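Local coordinates for alpha-actinin-like protein 1 (Schizosaccharomyces pombe, PDB 5BVR) that binds actin filaments through this tandem calponin-homology domain and helps form and organise the actin ring in cytokinesis and septation, at residues Q9-R14 against E217-T222; K18-K23 against G106-L111; N186-F191 against I200-E205. All coordinates share one frame; numbering follows the deposited sequence. Where two conformers were deposited one is given.

How the contacts relate
Contact 1 joins the two calponin-homology (CH) domains of the actin-binding region, contact 2 lies within the first and contact 3 within the second. Along the chain 9-14 comes first; contact 2 closes with 106-111, contact 3 follows with 186-191 and 200-205, and 217-222 completes contact 1, so both others fall between its two halves. Contacts 1 and 2 share helix 11-25, and their centres are about 10 Å apart; contact 3 is about 13 Å from contact 1 and 18 Å from contact 2, centre to centre. Trp-109 packs on Arg-218 and Thr-222 and Lys-18 bonds weakly to Leu-203 O, tying the CH domains together; Leu-203 also touches Thr-222 within the second.

Contact 1 (Q9-R14 against E217-T222); sequences QSVQNR and ERSIMT
Gln-12, Ser-219 and Arg-218 meet where the start of helix 11-25 comes against the start of helix 217-234, a small junction between the two CH domains. The backbones come close, with the CA atoms of Gln-12 and Ser-219 5.5 Å apart, because a small serine faces the first turn of the other helix. Ser-219 OG sits 3.3 Å from Gln-12 CA, and CG1 of Val-11 closes on the same oxygen from 3.6 Å. Across the contact the hydroxyl meets carbon; its hydrogen bond goes to the carboxylate of Asp-216. Gln-12 CG lies anti to the backbone N (chi1 -168°), and the extended chain beyond it carries the amide out to Arg-218. There NE2 rests 3.8 Å from Arg-218 CD, against the aliphatic part of the arginine, while it hydrogen-bonds to Asp-216; one carboxylate oxygen, OD2, thus serves both Gln-12 and Ser-219. The other end of the amide, OE1, accepts from a water at 2.6 Å, and that water accepts from Arg-218 NH1 at 2.9 Å in the guanidinium plane. Amide and guanidinium are turned 22° from each other. Asp-216 and Arg-218 also belong to a zinc site. Ser-10 caps helix 11-25, its OG accepting from Asn-13 N. Around the junction, Trp-109 of helix 101-117 makes a cation-pi contact with Arg-218, Leu-105 of that helix touches Gln-12, and Asp-208 of helix 206-209 lies against Val-11.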
loop_
_atom_site.group_PDB
_atom_site.type_symbol
_atom_site.label_atom_id
_atom_site.label_comp_id
_atom_site.label_asym_id
_atom_site.label_seq_id
_atom_site.Cartn_x
_atom_site.Cartn_y
_atom_site.Cartn_z
ATOM N N GLN A 9 2.488 -6.783 15.771
ATOM C CA GLN A 9 2.130 -6.922 14.360
ATOM C C GLN A 9 3.327 -6.650 13.454
ATOM O O GLN A 9 4.125 -5.751 13.716
ATOM C CB GLN A 9 0.978 -5.976 14.023
ATOM C CG GLN A 9 -0.296 -6.230 14.850
ATOM C CD GLN A 9 -1.428 -5.293 14.479
ATOM O OE1 GLN A 9 -2.539 -5.731 14.173
ATOM N NE2 GLN A 9 -1.158 -4.002 14.521
ATOM N N SER A 10 3.437 -7.448 12.394
ATOM C CA SER A 10 4.557 -7.324 11.455
ATOM C C SER A 10 4.448 -6.027 10.672
ATOM O O SER A 10 3.402 -5.374 10.651
ATOM C CB SER A 10 4.557 -8.467 10.454
ATOM O OG SER A 10 3.451 -8.345 9.563
ATOM N N VAL A 11 5.547 -5.659 10.024
ATOM C CA VAL A 11 5.543 -4.497 9.142
ATOM C C VAL A 11 4.453 -4.608 8.091
ATOM O O VAL A 11 3.727 -3.654 7.849
ATOM C CB VAL A 11 6.923 -4.321 8.457
ATOM C CG1 VAL A 11 6.861 -3.296 7.332
ATOM C CG2 VAL A 11 7.983 -3.914 9.482
ATOM N N GLN A 12 4.336 -5.767 7.470
ATOM C CA GLN A 12 3.354 -5.935 6.429
ATOM C C GLN A 12 1.941 -5.854 6.982
ATOM O O GLN A 12 1.068 -5.248 6.359
ATOM C CB GLN A 12 3.564 -7.248 5.705
ATOM C CG GLN A 12 2.768 -7.366 4.443
ATOM C CD GLN A 12 3.061 -8.655 3.723
ATOM O OE1 GLN A 12 2.254 -9.598 3.765
ATOM N NE2 GLN A 12 4.211 -8.718 3.068
ATOM N N ASN A 13 1.694 -6.495 8.124
ATOM C CA ASN A 13 0.411 -6.396 8.775
ATOM C C ASN A 13 0.060 -4.921 8.996
ATOM O O ASN A 13 -1.021 -4.448 8.573
ATOM C CB ASN A 13 0.483 -7.205 10.085
ATOM C CG ASN A 13 -0.835 -7.335 10.784
ATOM O OD1 ASN A 13 -1.788 -6.642 10.491
ATOM N ND2 ASN A 13 -0.879 -8.239 11.749
ATOM N N ARG A 14 0.976 -4.175 9.594
ATOM C CA ARG A 14 0.695 -2.803 9.934
ATOM C C ARG A 14 0.520 -1.961 8.685
ATOM O O ARG A 14 -0.375 -1.126 8.623
ATOM C CB ARG A 14 1.761 -2.247 10.863
ATOM C CG ARG A 14 1.599 -2.838 12.274
ATOM C CD ARG A 14 2.657 -2.323 13.234
ATOM N NE ARG A 14 3.984 -2.820 12.918
ATOM C CZ ARG A 14 4.955 -2.109 12.352
ATOM N NH1 ARG A 14 4.781 -0.825 12.039
ATOM N NH2 ARG A 14 6.117 -2.697 12.121
ATOM N N GLU A 217 9.276 -6.093 1.050
ATOM C CA GLU A 217 9.077 -5.629 -0.309
ATOM C C GLU A 217 7.655 -5.143 -0.561
ATOM O O GLU A 217 7.462 -4.069 -1.128
ATOM C CB GLU A 217 9.407 -6.745 -1.292
ATOM C CG GLU A 217 9.408 -6.261 -2.743
ATOM C CD GLU A 217 9.728 -7.331 -3.748
ATOM O OE1 GLU A 217 9.652 -8.538 -3.428
ATOM O OE2 GLU A 217 10.043 -6.952 -4.887
ATOM N N ARG A 218 6.662 -5.936 -0.187
ATOM C CA ARG A 218 5.285 -5.546 -0.477
ATOM C C ARG A 218 4.895 -4.268 0.247
ATOM O O ARG A 218 4.187 -3.444 -0.310
ATOM C CB ARG A 218 4.350 -6.688 -0.113
ATOM C CG ARG A 218 4.528 -7.882 -1.036
ATOM C CD ARG A 218 3.704 -9.116 -0.643
ATOM N NE ARG A 218 3.854 -10.140 -1.669
ATOM C CZ ARG A 218 3.146 -11.265 -1.735
ATOM N NH1 ARG A 218 2.217 -11.544 -0.826
ATOM N NH2 ARG A 218 3.365 -12.109 -2.737
ATOM N N SER A 219 5.349 -4.089 1.484
ATOM C CA SER A 219 5.093 -2.868 2.210
ATOM C C SER A 219 5.697 -1.646 1.503
ATOM O O SER A 219 5.067 -0.594 1.357
ATOM C CB SER A 219 5.615 -2.968 3.635
ATOM O OG SER A 219 4.971 -4.011 4.325
ATOM N N ILE A 220 6.949 -1.767 1.099
ATOM C CA ILE A 220 7.616 -0.681 0.412
ATOM C C ILE A 220 6.880 -0.364 -0.881
ATOM O O ILE A 220 6.613 0.807 -1.178
ATOM C CB ILE A 220 9.129 -0.953 0.200
ATOM C CG1 ILE A 220 9.831 -0.869 1.553
ATOM C CG2 ILE A 220 9.727 0.013 -0.813
ATOM C CD1 ILE A 220 11.258 -1.377 1.515
ATOM N N MET A 221 6.564 -1.382 -1.673
ATOM C CA MET A 221 5.829 -1.162 -2.910
ATOM C C MET A 221 4.511 -0.435 -2.668
ATOM O O MET A 221 4.140 0.460 -3.424
ATOM C CB MET A 221 5.527 -2.470 -3.590
ATOM C CG MET A 221 6.743 -3.159 -4.205
ATOM S SD MET A 221 6.349 -4.743 -4.974
ATOM C CE MET A 221 5.223 -4.111 -6.208
ATOM N N THR A 222 3.795 -0.846 -1.643
ATOM C CA THR A 222 2.510 -0.228 -1.333
ATOM C C THR A 222 2.682 1.271 -1.086
ATOM O O THR A 222 1.873 2.087 -1.571
ATOM C CB THR A 222 1.850 -0.890 -0.109
ATOM O OG1 THR A 222 1.668 -2.283 -0.380
ATOM C CG2 THR A 222 0.480 -0.282 0.206
HETATM O O HOH W 1 1.228 -10.944 1.782
#

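Contact 2 (K18-K23 against G106-L111); sequences KWFNTK and GLIWTL
An apolar helix-to-helix contact, buried inside the first CH domain, sets helix 11-25 against helix 101-117. The short axes pass 11.6 Å apart at a crossing angle of 54°, a wide spacing that is bridged by large side chains: Trp-19 and Phe-20 on one side, Ile-108 and Leu-111 on the other. Ile-108 uses both its branches. Its CG2 methyl lies 4.1 Å from Trp-19 CZ3 and equally near CE3, on the six-membered part of the indole, as the two side chains run past each other in opposite directions. The second branch, with CG1 beside the backbone N (chi1 -64°), sends CD1 to the edge of the Phe-20 ring, 4.1 Å from CD2 and near the ring plane. The indole of Trp-19 swings away from its backbone N (chi1 174°), and its CH2 comes within 4.4 Å of Leu-111 CB, a looser touch. No hydrogen bond joins the two segments; the indole NE1 makes a weak one with Thr-116. Leu-48 of helix 43-53 packs on both Phe-20 and Leu-111, and Ile-81 of helix 67-83 adds to the Leu-111 side. Thr-222, from the second CH domain, lies against Trp-19 and places the contact beside the domain interface. Residues 106-111 are part of the actin-binding region. The arrangement belongs to the all-helical CH fold, whose long helices pack round a common apolar core.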
loop_
_atom_site.group_PDB
_atom_site.type_symbol
_atom_site.label_atom_id
_atom_site.label_comp_id
_atom_site.label_asym_id
_atom_site.label_seq_id
_atom_site.Cartn_x
_atom_site.Cartn_y
_atom_site.Cartn_z
ATOM N N LYS A 18 -2.882 -0.031 7.510
ATOM C CA LYS A 18 -2.937 1.401 7.255
ATOM C C LYS A 18 -3.476 1.683 5.838
ATOM O O LYS A 18 -4.290 2.607 5.656
ATOM C CB LYS A 18 -1.554 2.040 7.478
ATOM C CG LYS A 18 -1.237 2.236 8.963
ATOM C CD LYS A 18 0.171 2.718 9.223
ATOM C CE LYS A 18 1.064 1.551 9.610
ATOM N NZ LYS A 18 2.470 1.930 9.914
ATOM N N TRP A 19 -3.065 0.882 4.852
ATOM C CA TRP A 19 -3.554 1.027 3.485
ATOM C C TRP A 19 -5.084 0.820 3.460
ATOM O O TRP A 19 -5.818 1.638 2.904
ATOM C CB TRP A 19 -2.836 0.041 2.557
ATOM C CG TRP A 19 -3.403 0.062 1.185
ATOM C CD1 TRP A 19 -3.082 0.923 0.160
ATOM C CD2 TRP A 19 -4.420 -0.798 0.684
ATOM N NE1 TRP A 19 -3.827 0.609 -0.957
ATOM C CE2 TRP A 19 -4.672 -0.426 -0.650
ATOM C CE3 TRP A 19 -5.142 -1.857 1.229
ATOM C CZ2 TRP A 19 -5.604 -1.091 -1.440
ATOM C CZ3 TRP A 19 -6.057 -2.510 0.448
ATOM C CH2 TRP A 19 -6.295 -2.122 -0.868
ATOM N N PHE A 20 -5.532 -0.245 4.106
ATOM C CA PHE A 20 -6.958 -0.605 4.176
ATOM C C PHE A 20 -7.715 0.593 4.754
ATOM O O PHE A 20 -8.754 1.011 4.216
ATOM C CB PHE A 20 -7.091 -1.873 5.040
ATOM C CG PHE A 20 -8.313 -2.722 4.783
ATOM C CD1 PHE A 20 -9.591 -2.213 4.903
ATOM C CD2 PHE A 20 -8.148 -4.073 4.507
ATOM C CE1 PHE A 20 -10.680 -3.030 4.708
ATOM C CE2 PHE A 20 -9.231 -4.898 4.330
ATOM C CZ PHE A 20 -10.502 -4.373 4.429
ATOM N N ASN A 21 -7.188 1.158 5.835
ATOM C CA ASN A 21 -7.843 2.279 6.500
ATOM C C ASN A 21 -7.864 3.565 5.700
ATOM O O ASN A 21 -8.846 4.314 5.793
ATOM C CB ASN A 21 -7.272 2.513 7.891
ATOM C CG ASN A 21 -7.663 1.431 8.851
ATOM O OD1 ASN A 21 -8.657 0.728 8.649
ATOM N ND2 ASN A 21 -6.891 1.276 9.900
ATOM N N THR A 22 -6.832 3.846 4.904
ATOM C CA THR A 22 -6.917 5.009 4.021
ATOM C C THR A 22 -8.120 4.902 3.072
ATOM O O THR A 22 -8.741 5.900 2.723
ATOM C CB THR A 22 -5.629 5.249 3.183
ATOM O OG1 THR A 22 -5.451 4.202 2.223
ATOM C CG2 THR A 22 -4.426 5.367 4.068
ATOM N N LYS A 23 -8.452 3.688 2.650
ATOM C CA LYS A 23 -9.593 3.487 1.778
ATOM C C LYS A 23 -10.917 3.633 2.548
ATOM O O LYS A 23 -11.810 4.414 2.155
ATOM C CB LYS A 23 -9.507 2.125 1.101
ATOM C CG LYS A 23 -8.259 1.899 0.264
ATOM C CD LYS A 23 -7.980 3.005 -0.735
ATOM C CE LYS A 23 -6.710 2.695 -1.509
ATOM N NZ LYS A 23 -6.429 3.761 -2.505
ATOM N N GLY A 106 -2.199 -12.289 2.340
ATOM C CA GLY A 106 -2.107 -12.671 0.936
ATOM C C GLY A 106 -3.208 -12.068 0.079
ATOM O O GLY A 106 -2.973 -11.580 -1.023
ATOM N N LEU A 107 -4.423 -12.121 0.595
ATOM C CA LEU A 107 -5.548 -11.582 -0.116
ATOM C C LEU A 107 -5.436 -10.068 -0.253
ATOM O O LEU A 107 -5.670 -9.529 -1.329
ATOM C CB LEU A 107 -6.840 -11.948 0.592
ATOM C CG LEU A 107 -8.130 -11.507 -0.103
ATOM C CD1 LEU A 107 -8.244 -12.111 -1.484
ATOM C CD2 LEU A 107 -9.318 -11.880 0.753
ATOM N N ILE A 108 -5.075 -9.388 0.830
ATOM C CA ILE A 108 -4.945 -7.946 0.779
ATOM C C ILE A 108 -3.859 -7.561 -0.233
ATOM O O ILE A 108 -4.039 -6.616 -0.998
ATOM C CB ILE A 108 -4.683 -7.345 2.161
ATOM C CG1 ILE A 108 -5.900 -7.613 3.049
ATOM C CG2 ILE A 108 -4.401 -5.847 2.046
ATOM C CD1 ILE A 108 -5.677 -7.301 4.465
ATOM N N TRP A 109 -2.753 -8.293 -0.274
ATOM C CA TRP A 109 -1.740 -7.997 -1.283
ATOM C C TRP A 109 -2.314 -8.125 -2.701
ATOM O O TRP A 109 -2.080 -7.279 -3.553
ATOM C CB TRP A 109 -0.502 -8.879 -1.136
ATOM C CG TRP A 109 0.467 -8.663 -2.263
ATOM C CD1 TRP A 109 0.837 -9.579 -3.206
ATOM C CD2 TRP A 109 1.127 -7.435 -2.611
ATOM N NE1 TRP A 109 1.707 -9.009 -4.102
ATOM C CE2 TRP A 109 1.904 -7.694 -3.759
ATOM C CE3 TRP A 109 1.146 -6.152 -2.052
ATOM C CZ2 TRP A 109 2.686 -6.716 -4.366
ATOM C CZ3 TRP A 109 1.928 -5.182 -2.647
ATOM C CH2 TRP A 109 2.690 -5.468 -3.794
ATOM N N THR A 110 -3.123 -9.151 -2.937
ATOM C CA THR A 110 -3.737 -9.326 -4.237
ATOM C C THR A 110 -4.550 -8.077 -4.623
ATOM O O THR A 110 -4.507 -7.635 -5.774
ATOM C CB THR A 110 -4.615 -10.594 -4.228
ATOM O OG1 THR A 110 -3.751 -11.731 -4.115
ATOM C CG2 THR A 110 -5.393 -10.739 -5.526
ATOM N N LEU A 111 -5.246 -7.506 -3.640
ATOM C CA LEU A 111 -6.058 -6.309 -3.855
ATOM C C LEU A 111 -5.184 -5.070 -4.068
ATOM O O LEU A 111 -5.467 -4.267 -4.929
ATOM C CB LEU A 111 -7.031 -6.093 -2.696
ATOM C CG LEU A 111 -8.009 -7.254 -2.426
ATOM C CD1 LEU A 111 -8.917 -6.886 -1.277
ATOM C CD2 LEU A 111 -8.823 -7.572 -3.656
#

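Contact 3 (N186-F191 against I200-E205); sequences NMQLAF and IPRLIE
Helix 183-198 runs past an irregular segment, 200-205, that folds back along it, with the CA atoms of Phe-191 and Arg-202 6.6 Å apart. This is the link between two helices of the second CH domain, and an inverse gamma turn centred on Arg-202 bends it. Phe-191 carries the contact. Its ring meets Ile-204 through CZ, 3.7 Å from the CD1 methyl, the two side chains crossing at about a right angle, while CE2 lies 3.5 Å from the carbonyl oxygen of Ile-204. In Ile-204, CG1 is wedged between N and C of its own backbone (chi1 60°), which turns its CD1 end to the ring. The backbone carbon of Glu-205 lies at the ring edge. Phe-161 and Tyr-223 add edge-to-face contacts, placing the phenylalanine in the domain core. With an alanine here, a gap would probably open against Ile-204 CD1, and Phe-161 and Tyr-223 would lose their edge-to-face partner. Further out, Arg-202 bends at chi3 (-65°), and the carbonyl oxygen of Phe-191 lies over one face of its guanidinium. That group is turned 70° from the phenyl plane, with NH1 at the ring edge, near its plane, and 3.6 Å from Phe-191 CB. Gln-188 NE2 and Arg-202 NH1 are two donors and do not bond to each other; the glutamine amide and the arginine NH2 both bind Asp-192 OD1, the arginine as a salt bridge. A water completes the link, donating to Phe-191 O at 2.9 Å and to Ile-200 O at 3.0 Å.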
loop_
_atom_site.group_PDB
_atom_site.type_symbol
_atom_site.label_atom_id
_atom_site.label_comp_id
_atom_site.label_asym_id
_atom_site.label_seq_id
_atom_site.Cartn_x
_atom_site.Cartn_y
_atom_site.Cartn_z
ATOM N N ASN A 186 16.857 11.642 7.461
ATOM C CA ASN A 186 16.443 11.863 6.078
ATOM C C ASN A 186 15.170 11.097 5.755
ATOM O O ASN A 186 14.279 11.616 5.103
ATOM C CB ASN A 186 17.569 11.494 5.136
ATOM C CG ASN A 186 18.753 12.439 5.273
ATOM O OD1 ASN A 186 18.621 13.538 5.839
ATOM N ND2 ASN A 186 19.890 12.045 4.722
ATOM N N MET A 187 15.062 9.862 6.214
ATOM C CA MET A 187 13.834 9.068 6.060
ATOM C C MET A 187 12.651 9.789 6.702
ATOM O O MET A 187 11.558 9.902 6.133
ATOM C CB MET A 187 13.994 7.688 6.726
ATOM C CG MET A 187 12.900 6.670 6.369
ATOM S SD MET A 187 13.147 5.952 4.744
ATOM C CE MET A 187 14.555 4.879 5.073
ATOM N N GLN A 188 12.853 10.233 7.933
ATOM C CA GLN A 188 11.799 10.915 8.675
ATOM C C GLN A 188 11.372 12.185 7.935
ATOM O O GLN A 188 10.176 12.469 7.793
ATOM C CB GLN A 188 12.312 11.256 10.070
ATOM C CG GLN A 188 11.281 11.914 10.968
ATOM C CD GLN A 188 10.201 10.954 11.393
ATOM O OE1 GLN A 188 10.484 9.920 11.995
ATOM N NE2 GLN A 188 8.951 11.282 11.072
ATOM N N LEU A 189 12.346 12.937 7.446
ATOM C CA LEU A 189 12.072 14.160 6.687
ATOM C C LEU A 189 11.177 13.865 5.477
ATOM O O LEU A 189 10.138 14.514 5.281
ATOM C CB LEU A 189 13.392 14.798 6.236
ATOM C CG LEU A 189 13.266 16.139 5.527
ATOM C CD1 LEU A 189 12.815 17.226 6.487
ATOM C CD2 LEU A 189 14.597 16.500 4.869
ATOM N N ALA A 190 11.574 12.878 4.680
ATOM C CA ALA A 190 10.806 12.519 3.496
ATOM C C ALA A 190 9.388 12.109 3.873
ATOM O O ALA A 190 8.427 12.588 3.269
ATOM C CB ALA A 190 11.491 11.405 2.727
ATOM N N PHE A 191 9.231 11.219 4.844
ATOM C CA PHE A 191 7.903 10.750 5.205
ATOM C C PHE A 191 7.040 11.916 5.684
ATOM O O PHE A 191 5.847 11.962 5.366
ATOM C CB PHE A 191 7.968 9.675 6.288
ATOM C CG PHE A 191 8.545 8.360 5.830
ATOM C CD1 PHE A 191 9.076 8.178 4.551
ATOM C CD2 PHE A 191 8.532 7.277 6.697
ATOM C CE1 PHE A 191 9.590 6.918 4.175
ATOM C CE2 PHE A 191 9.044 6.056 6.320
ATOM C CZ PHE A 191 9.560 5.881 5.058
ATOM N N ILE A 200 0.507 12.376 0.936
ATOM C CA ILE A 200 0.838 10.962 0.844
ATOM C C ILE A 200 0.741 10.333 2.248
ATOM O O ILE A 200 1.496 10.711 3.139
ATOM C CB ILE A 200 2.248 10.782 0.268
ATOM C CG1 ILE A 200 2.264 11.176 -1.219
ATOM C CG2 ILE A 200 2.727 9.340 0.446
ATOM C CD1 ILE A 200 3.665 11.449 -1.802
ATOM N N PRO A 201 -0.170 9.364 2.440
ATOM C CA PRO A 201 -0.357 8.816 3.786
ATOM C C PRO A 201 0.864 8.049 4.258
ATOM O O PRO A 201 1.534 7.391 3.468
ATOM C CB PRO A 201 -1.541 7.860 3.611
ATOM C CG PRO A 201 -1.463 7.404 2.212
ATOM C CD PRO A 201 -0.959 8.621 1.438
ATOM N N ARG A 202 1.116 8.120 5.557
ATOM C CA ARG A 202 2.277 7.487 6.156
ATOM C C ARG A 202 2.010 6.003 6.385
ATOM O O ARG A 202 1.662 5.595 7.501
ATOM C CB ARG A 202 2.585 8.172 7.477
ATOM C CG ARG A 202 3.781 7.617 8.214
ATOM C CD ARG A 202 3.877 8.252 9.579
ATOM N NE ARG A 202 4.155 9.673 9.437
ATOM C CZ ARG A 202 5.376 10.195 9.398
ATOM N NH1 ARG A 202 6.448 9.425 9.517
ATOM N NH2 ARG A 202 5.521 11.498 9.251
ATOM N N LEU A 203 2.165 5.199 5.346
ATOM C CA LEU A 203 1.842 3.784 5.434
ATOM C C LEU A 203 2.903 2.945 6.137
ATOM O O LEU A 203 2.596 1.825 6.532
ATOM C CB LEU A 203 1.584 3.189 4.041
ATOM C CG LEU A 203 0.447 3.856 3.260
ATOM C CD1 LEU A 203 0.190 3.084 1.979
ATOM C CD2 LEU A 203 -0.872 3.967 4.058
ATOM N N ILE A 204 4.138 3.453 6.223
ATOM C CA ILE A 204 5.237 2.733 6.868
ATOM C C ILE A 204 5.936 3.639 7.861
ATOM O O ILE A 204 6.006 4.846 7.677
ATOM C CB ILE A 204 6.244 2.162 5.849
ATOM C CG1 ILE A 204 6.877 3.265 5.001
ATOM C CG2 ILE A 204 5.582 1.141 4.987
ATOM C CD1 ILE A 204 7.902 2.749 4.000
ATOM N N GLU A 205 6.435 3.040 8.934
ATOM C CA GLU A 205 7.167 3.785 9.939
ATOM C C GLU A 205 8.627 3.857 9.507
ATOM O O GLU A 205 9.127 2.974 8.785
ATOM C CB GLU A 205 7.095 3.085 11.295
ATOM C CG GLU A 205 5.691 2.699 11.774
ATOM C CD GLU A 205 4.922 3.866 12.324
ATOM O OE1 GLU A 205 5.423 5.007 12.232
ATOM O OE2 GLU A 205 3.812 3.637 12.862
HETATM O O HOH W 2 4.288 9.958 3.940
#